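Local coordinates for dihydrodipicolinate synthase (Rhodopseudomonas palustris, PDB 3DZ1), which probably acts as a 4-hydroxy-tetrahydrodipicolinate synthase, a pyruvate-using lyase of the DapA family with a TIM-barrel fold, at residues A10-I15 / V41-V46; S195-N200 / G215-Y220. All blocks are in the same frame, centred on the assembly; numbering follows the deposited sequence.

In the fold
Both contacts are buried parallel strand pairings in the closed eight-stranded TIM barrel. Contact 1 joins the first and second strands. Contact 2 joins the seventh and eighth. Strands 215-218 and 11-15 are neighbours, so the two contacts meet where the barrel closes. Phe13 N probably donates to Ala216 O there, and Ile15 N to Thr218 O. Phe13 CD1 packs on Leu197 CD1 at 3.4 Å. Each contact sets a glycine beside a large apolar side chain. Contact 1 lies farther from the chain centre, and it adds a carboxylate bond and a bridging water. Contact 2 relies on backbone bonds and apolar packing, and contains Met217, a predicted pyruvate-binding residue.

Contact 1: residues A10-I15 / V41-V46; sequences AGTFAI and VGCEGV
The first beta-alpha-beta unit of the TIM barrel brings strand 11-15 beside strand 45-48. Thr12 O accepts from Glu44 N at 2.8 Å, in the carbonyl plane. Two residues on, Ala14 N donates to Gly45 O at 2.9 Å, from 32° above the Gly45 carbonyl plane. The Phe13 ring lies against the neighbouring strand. Its CG is anti to its own carbonyl carbon, and Gly45 CA sits over one face, 3.7 Å from the ring centroid, as a CH-pi contact. A CB on Gly45 would clash with Phe13 CE2, so glycine lets the ring lie this close. The extended Glu44 side chain crosses the ring obliquely, with CG 3.8 Å from Phe13 CE1. Its OE2 takes a nearly straight bond from Ala10 N (3.0 Å, 173°). The N-H meets OE2 from above the carboxylate plane. An alanine at Phe13 would remove the ring that packs on Gly45 and Glu44, and would probably loosen the packing of the two strands here. On the face of Ala14 and Val46, Ala14 CB meets Cys43 SG at 4.0 Å. A water joins Thr12 N to Gly42 O, and Gly42 ends helix 28-40 in a Schellman motif. Tyr38 of that helix packs on Ala14, Cys43 and Val46. Phe13 also touches Gln78 and Ile80 of strand 78-82, while Thr12 meets Val227 and Val230 of helix 223-234.

Contact 2: residues S195-N200 / G215-Y220; sequences SILCGN and GAMTGY
Two backbone hydrogen bonds pair strand 195-198 with strand 215-218 in parallel. Cys198 N donates to Gly215 O at 3.0 Å, and Met217 N donates to Cys198 O at 2.9 Å. Gly215 and Met217 thus both bond to Cys198. In each bond the donor stands above the carbonyl plane, by 26° and 31° respectively. A CA-H...O contact from Leu197 CA to Gly215 O, 3.4 Å, adds to the pairing. The short strand axes cross at 51° and come within 4.0 Å.

The apolar contacts centre on Leu197, whose CG is anti to its own carbonyl carbon. Its CD2 branch lies against the backbone of Gly215, 3.5 Å from Gly215 N. A CB on Gly215 would sit tight against this methyl. The other branch, CD1, meets the terminal CE of Met217 at 4.1 Å. Met217, a selenomethionine in this crystal, runs extended to SE and then bends, and it crosses Leu197 at about a right angle. It is predicted to belong to the pyruvate site.

A side-chain bond closes an ST turn at the strand end: Thr218 OG1 accepts from Tyr220 N at 2.8 Å.

With helix 205-211 the strands form the last beta-alpha-beta unit of the TIM barrel. Leu197 and Met217 both pack on Phe13 of strand 11-15 and on Met167 of strand 165-170. At the end of the turn, Tyr220 rests against Leu251, Ile252 and Glu255 of helix 238-255.

Contact 1: residues A10-I15 / V41-V46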
ATOM      1  N   ALA A  10      21.992 -25.934   7.286  1.00  9.92           N
ATOM      2  CA  ALA A  10      22.132 -25.167   8.517  1.00 10.70           C
ATOM      3  C   ALA A  10      23.399 -24.322   8.481  1.00 11.09           C
ATOM      4  O   ALA A  10      24.106 -24.290   7.477  1.00 14.31           O
ATOM      5  CB  ALA A  10      22.173 -26.112   9.715  1.00 10.07           C
ATOM      6  N   GLY A  11      23.681 -23.637   9.584  1.00 10.57           N
ATOM      7  CA  GLY A  11      24.876 -22.820   9.634  1.00 10.69           C
ATOM      8  C   GLY A  11      24.672 -21.410   9.122  1.00 11.27           C
ATOM      9  O   GLY A  11      23.622 -20.807   9.327  1.00 13.17           O
ATOM     10  N   THR A  12      25.679 -20.881   8.444  1.00 10.95           N
ATOM     11  CA  THR A  12      25.593 -19.525   7.931  1.00 11.88           C
ATOM     12  C   THR A  12      25.701 -19.458   6.413  1.00 11.41           C
ATOM     13  O   THR A  12      26.671 -19.938   5.832  1.00 10.41           O
ATOM     14  CB  THR A  12      26.702 -18.644   8.555  1.00 11.62           C
ATOM     15  OG1 THR A  12      26.603 -18.687   9.986  1.00 14.00           O
ATOM     16  CG2 THR A  12      26.574 -17.199   8.083  1.00 13.10           C
ATOM     17  N   PHE A  13      24.688 -18.876   5.775  1.00 10.19           N
ATOM     18  CA  PHE A  13      24.690 -18.692   4.329  1.00 10.44           C
ATOM     19  C   PHE A  13      24.880 -17.202   4.084  1.00 11.20           C
ATOM     20  O   PHE A  13      24.087 -16.388   4.549  1.00 12.75           O
ATOM     21  CB  PHE A  13      23.362 -19.135   3.704  1.00 12.75           C
ATOM     22  CG  PHE A  13      23.299 -20.603   3.385  1.00 14.54           C
ATOM     23  CD1 PHE A  13      23.390 -21.554   4.396  1.00 14.85           C
ATOM     24  CD2 PHE A  13      23.142 -21.032   2.070  1.00 15.88           C
ATOM     25  CE1 PHE A  13      23.326 -22.918   4.105  1.00 16.46           C
ATOM     26  CE2 PHE A  13      23.076 -22.396   1.763  1.00 16.63           C
ATOM     27  CZ  PHE A  13      23.168 -23.339   2.783  1.00 15.54           C
ATOM     28  N   ALA A  14      25.925 -16.834   3.356  1.00 10.00           N
ATOM     29  CA  ALA A  14      26.173 -15.425   3.090  1.00  8.82           C
ATOM     30  C   ALA A  14      25.396 -14.933   1.868  1.00 10.63           C
ATOM     31  O   ALA A  14      25.367 -15.595   0.841  1.00 11.30           O
ATOM     32  CB  ALA A  14      27.669 -15.195   2.887  1.00  7.63           C
ATOM     33  N   ILE A  15      24.749 -13.778   1.989  1.00  8.88           N
ATOM     34  CA  ILE A  15      24.024 -13.208   0.858  1.00  9.07           C
ATOM     35  C   ILE A  15      25.039 -12.308   0.167  1.00  9.50           C
ATOM     36  O   ILE A  15      25.448 -11.280   0.708  1.00  8.74           O
ATOM     37  CB  ILE A  15      22.819 -12.366   1.300  1.00  8.73           C
ATOM     38  CG1 ILE A  15      21.869 -13.222   2.145  1.00  9.52           C
ATOM     39  CG2 ILE A  15      22.087 -11.834   0.063  1.00  9.43           C
ATOM     40  CD1 ILE A  15      20.678 -12.465   2.703  1.00  9.69           C
ATOM     41  N   VAL A  41      35.903 -18.505   5.972  1.00 11.42           N
ATOM     42  CA  VAL A  41      35.392 -18.214   7.310  1.00 11.93           C
ATOM     43  C   VAL A  41      34.327 -19.165   7.859  1.00 11.99           C
ATOM     44  O   VAL A  41      33.747 -18.904   8.915  1.00 11.68           O
ATOM     45  CB  VAL A  41      34.865 -16.757   7.397  1.00 10.48           C
ATOM     46  CG1 VAL A  41      35.969 -15.791   6.999  1.00 12.20           C
ATOM     47  CG2 VAL A  41      33.636 -16.577   6.516  1.00 10.85           C
ATOM     48  N   GLY A  42      34.059 -20.258   7.151  1.00 11.60           N
ATOM     49  CA  GLY A  42      33.091 -21.224   7.647  1.00 11.86           C
ATOM     50  C   GLY A  42      31.651 -21.154   7.165  1.00 12.62           C
ATOM     51  O   GLY A  42      30.784 -21.810   7.745  1.00 11.12           O
ATOM     52  N   CYS A  43      31.376 -20.369   6.127  1.00  8.68           N
ATOM     53  CA  CYS A  43      30.014 -20.279   5.599  1.00  9.15           C
ATOM     54  C   CYS A  43      29.652 -21.602   4.923  1.00  9.13           C
ATOM     55  O   CYS A  43      30.491 -22.211   4.259  1.00  9.74           O
ATOM     56  CB  CYS A  43      29.903 -19.138   4.583  1.00  7.43           C
ATOM     57  SG  CYS A  43      29.952 -17.479   5.302  1.00 11.39           S
ATOM     58  N   GLU A  44      28.408 -22.047   5.098  1.00  8.28           N
ATOM     59  CA  GLU A  44      27.955 -23.295   4.498  1.00  7.91           C
ATOM     60  C   GLU A  44      27.410 -23.066   3.094  1.00  8.84           C
ATOM     61  O   GLU A  44      27.326 -23.994   2.285  1.00  9.52           O
ATOM     62  CB  GLU A  44      26.867 -23.943   5.365  1.00 12.06           C
ATOM     63  CG  GLU A  44      26.269 -25.205   4.750  1.00 18.31           C
ATOM     64  CD  GLU A  44      25.573 -26.097   5.766  1.00 23.99           C
ATOM     65  OE1 GLU A  44      26.220 -26.445   6.784  1.00 26.40           O
ATOM     66  OE2 GLU A  44      24.388 -26.458   5.546  1.00 22.46           O
ATOM     67  N   GLY A  45      27.040 -21.827   2.801  1.00  9.21           N
ATOM     68  CA  GLY A  45      26.501 -21.538   1.488  1.00  9.05           C
ATOM     69  C   GLY A  45      26.501 -20.069   1.144  1.00  9.20           C
ATOM     70  O   GLY A  45      26.878 -19.223   1.960  1.00  8.15           O
ATOM     71  N   VAL A  46      26.073 -19.772  -0.078  1.00  7.85           N
ATOM     72  CA  VAL A  46      26.022 -18.403  -0.559  1.00  7.82           C
ATOM     73  C   VAL A  46      24.752 -18.216  -1.377  1.00  7.44           C
ATOM     74  O   VAL A  46      24.388 -19.082  -2.171  1.00  8.12           O
ATOM     75  CB  VAL A  46      27.249 -18.084  -1.459  1.00  9.45           C
ATOM     76  CG1 VAL A  46      27.269 -16.600  -1.822  1.00 10.20           C
ATOM     77  CG2 VAL A  46      28.541 -18.474  -0.745  1.00  9.34           C
TER
HETATM   78  O   HOH W   1      28.299 -22.223   8.607  1.00 14.17           O

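Contact 2: residues S195-N200 / G215-Y220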
ATOM      1  N   SER A 195      14.319 -26.507   6.622  1.00  7.19           N
ATOM      2  CA  SER A 195      15.409 -25.692   7.127  1.00  7.04           C
ATOM      3  C   SER A 195      14.890 -24.276   7.314  1.00  7.42           C
ATOM      4  O   SER A 195      14.108 -23.771   6.499  1.00  6.03           O
ATOM      5  CB  SER A 195      16.585 -25.686   6.140  1.00  8.13           C
ATOM      6  OG  SER A 195      17.624 -24.813   6.575  1.00  8.75           O
ATOM      7  N   ILE A 196      15.295 -23.647   8.409  1.00  6.48           N
ATOM      8  CA  ILE A 196      14.887 -22.278   8.667  1.00  7.01           C
ATOM      9  C   ILE A 196      16.130 -21.429   8.897  1.00  8.30           C
ATOM     10  O   ILE A 196      16.811 -21.567   9.912  1.00  8.39           O
ATOM     11  CB  ILE A 196      13.955 -22.171   9.899  1.00  5.60           C
ATOM     12  CG1 ILE A 196      12.652 -22.942   9.645  1.00  6.50           C
ATOM     13  CG2 ILE A 196      13.642 -20.698  10.181  1.00  6.29           C
ATOM     14  CD1 ILE A 196      11.634 -22.861  10.801  1.00  8.77           C
ATOM     15  N   LEU A 197      16.444 -20.577   7.927  1.00  7.01           N
ATOM     16  CA  LEU A 197      17.589 -19.680   8.039  1.00  6.16           C
ATOM     17  C   LEU A 197      16.981 -18.294   8.147  1.00  7.70           C
ATOM     18  O   LEU A 197      16.066 -17.947   7.397  1.00  7.78           O
ATOM     19  CB  LEU A 197      18.496 -19.780   6.814  1.00  6.38           C
ATOM     20  CG  LEU A 197      19.168 -21.134   6.578  1.00  5.56           C
ATOM     21  CD1 LEU A 197      20.245 -20.963   5.525  1.00  6.92           C
ATOM     22  CD2 LEU A 197      19.784 -21.662   7.879  1.00  8.45           C
ATOM     23  N   CYS A 198      17.496 -17.503   9.076  1.00  7.31           N
ATOM     24  CA  CYS A 198      16.944 -16.184   9.321  1.00  8.70           C
ATOM     25  C   CYS A 198      17.625 -15.007   8.661  1.00  8.75           C
ATOM     26  O   CYS A 198      18.840 -15.005   8.434  1.00  8.96           O
ATOM     27  CB  CYS A 198      16.855 -15.963  10.827  1.00  8.67           C
ATOM     28  SG  CYS A 198      15.877 -17.262  11.621  1.00 12.20           S
ATOM     29  N   GLY A 199      16.811 -13.996   8.366  1.00  8.70           N
ATOM     30  CA  GLY A 199      17.306 -12.797   7.726  1.00  9.03           C
ATOM     31  C   GLY A 199      16.939 -11.518   8.453  1.00  8.39           C
ATOM     32  O   GLY A 199      17.196 -11.372   9.648  1.00  8.02           O
ATOM     33  N   ASN A 200      16.317 -10.598   7.724  1.00  8.32           N
ATOM     34  CA  ASN A 200      15.945  -9.291   8.263  1.00  7.53           C
ATOM     35  C   ASN A 200      17.170  -8.634   8.889  1.00  9.74           C
ATOM     36  O   ASN A 200      17.117  -8.136  10.014  1.00  9.03           O
ATOM     37  CB  ASN A 200      14.818  -9.403   9.299  1.00  9.35           C
ATOM     38  CG  ASN A 200      14.272  -8.040   9.706  1.00  9.20           C
ATOM     39  OD1 ASN A 200      14.254  -7.114   8.902  1.00  9.96           O
ATOM     40  ND2 ASN A 200      13.815  -7.918  10.946  1.00  9.27           N
ATOM     41  N   GLY A 215      19.999 -21.600  11.364  1.00  7.27           N
ATOM     42  CA  GLY A 215      21.124 -20.728  11.117  1.00  7.14           C
ATOM     43  C   GLY A 215      20.705 -19.399  10.536  1.00  8.81           C
ATOM     44  O   GLY A 215      19.561 -18.959  10.703  1.00  7.86           O
ATOM     45  N   ALA A 216      21.634 -18.762   9.836  1.00  8.98           N
ATOM     46  CA  ALA A 216      21.376 -17.457   9.250  1.00  9.44           C
ATOM     47  C   ALA A 216      21.720 -17.352   7.771  1.00  9.93           C
ATOM     48  O   ALA A 216      22.655 -17.993   7.287  1.00 10.01           O
ATOM     49  CB  ALA A 216      22.164 -16.397  10.016  1.00 11.32           C
HETATM   50  N   MSE A 217      20.936 -16.553   7.059  1.00  9.55           N
HETATM   51  CA  MSE A 217      21.201 -16.263   5.657  1.00  9.25           C
HETATM   52  C   MSE A 217      21.357 -14.760   5.790  1.00 11.24           C
HETATM   53  O   MSE A 217      20.371 -14.018   5.823  1.00 10.15           O
HETATM   54  CB  MSE A 217      20.023 -16.602   4.749  1.00  9.36           C
HETATM   55  CG  MSE A 217      20.409 -16.459   3.280  1.00 12.18           C
HETATM   56 SE   MSE A 217      19.015 -16.917   2.034  1.00 21.46          SE
HETATM   57  CE  MSE A 217      19.010 -18.820   2.311  1.00 16.35           C
ATOM     58  N   THR A 218      22.610 -14.328   5.883  1.00 12.49           N
ATOM     59  CA  THR A 218      22.932 -12.933   6.133  1.00 13.88           C
ATOM     60  C   THR A 218      23.737 -12.153   5.104  1.00 10.98           C
ATOM     61  O   THR A 218      24.668 -12.671   4.494  1.00 10.44           O
ATOM     62  CB  THR A 218      23.690 -12.827   7.474  1.00 14.72           C
ATOM     63  OG1 THR A 218      24.099 -11.475   7.693  1.00 15.36           O
ATOM     64  CG2 THR A 218      24.922 -13.726   7.455  1.00 14.40           C
ATOM     65  N   GLY A 219      23.366 -10.885   4.947  1.00 11.81           N
ATOM     66  CA  GLY A 219      24.067  -9.988   4.048  1.00 11.13           C
ATOM     67  C   GLY A 219      24.979  -9.093   4.880  1.00 12.39           C
ATOM     68  O   GLY A 219      25.629  -8.190   4.355  1.00 11.11           O
ATOM     69  N   TYR A 220      25.025  -9.348   6.188  1.00 11.13           N
ATOM     70  CA  TYR A 220      25.857  -8.573   7.111  1.00 12.95           C
ATOM     71  C   TYR A 220      27.329  -8.619   6.690  1.00 12.58           C
ATOM     72  O   TYR A 220      27.843  -9.682   6.325  1.00 12.13           O
ATOM     73  CB  TYR A 220      25.695  -9.123   8.534  1.00 13.76           C
ATOM     74  CG  TYR A 220      26.455  -8.361   9.596  1.00 14.08           C
ATOM     75  CD1 TYR A 220      26.339  -6.973   9.712  1.00 14.98           C
ATOM     76  CD2 TYR A 220      27.279  -9.031  10.500  1.00 15.25           C
ATOM     77  CE1 TYR A 220      27.028  -6.273  10.704  1.00 15.03           C
ATOM     78  CE2 TYR A 220      27.969  -8.342  11.493  1.00 15.01           C
ATOM     79  CZ  TYR A 220      27.840  -6.965  11.590  1.00 14.80           C
ATOM     80  OH  TYR A 220      28.524  -6.292  12.578  1.00 13.01           O
TER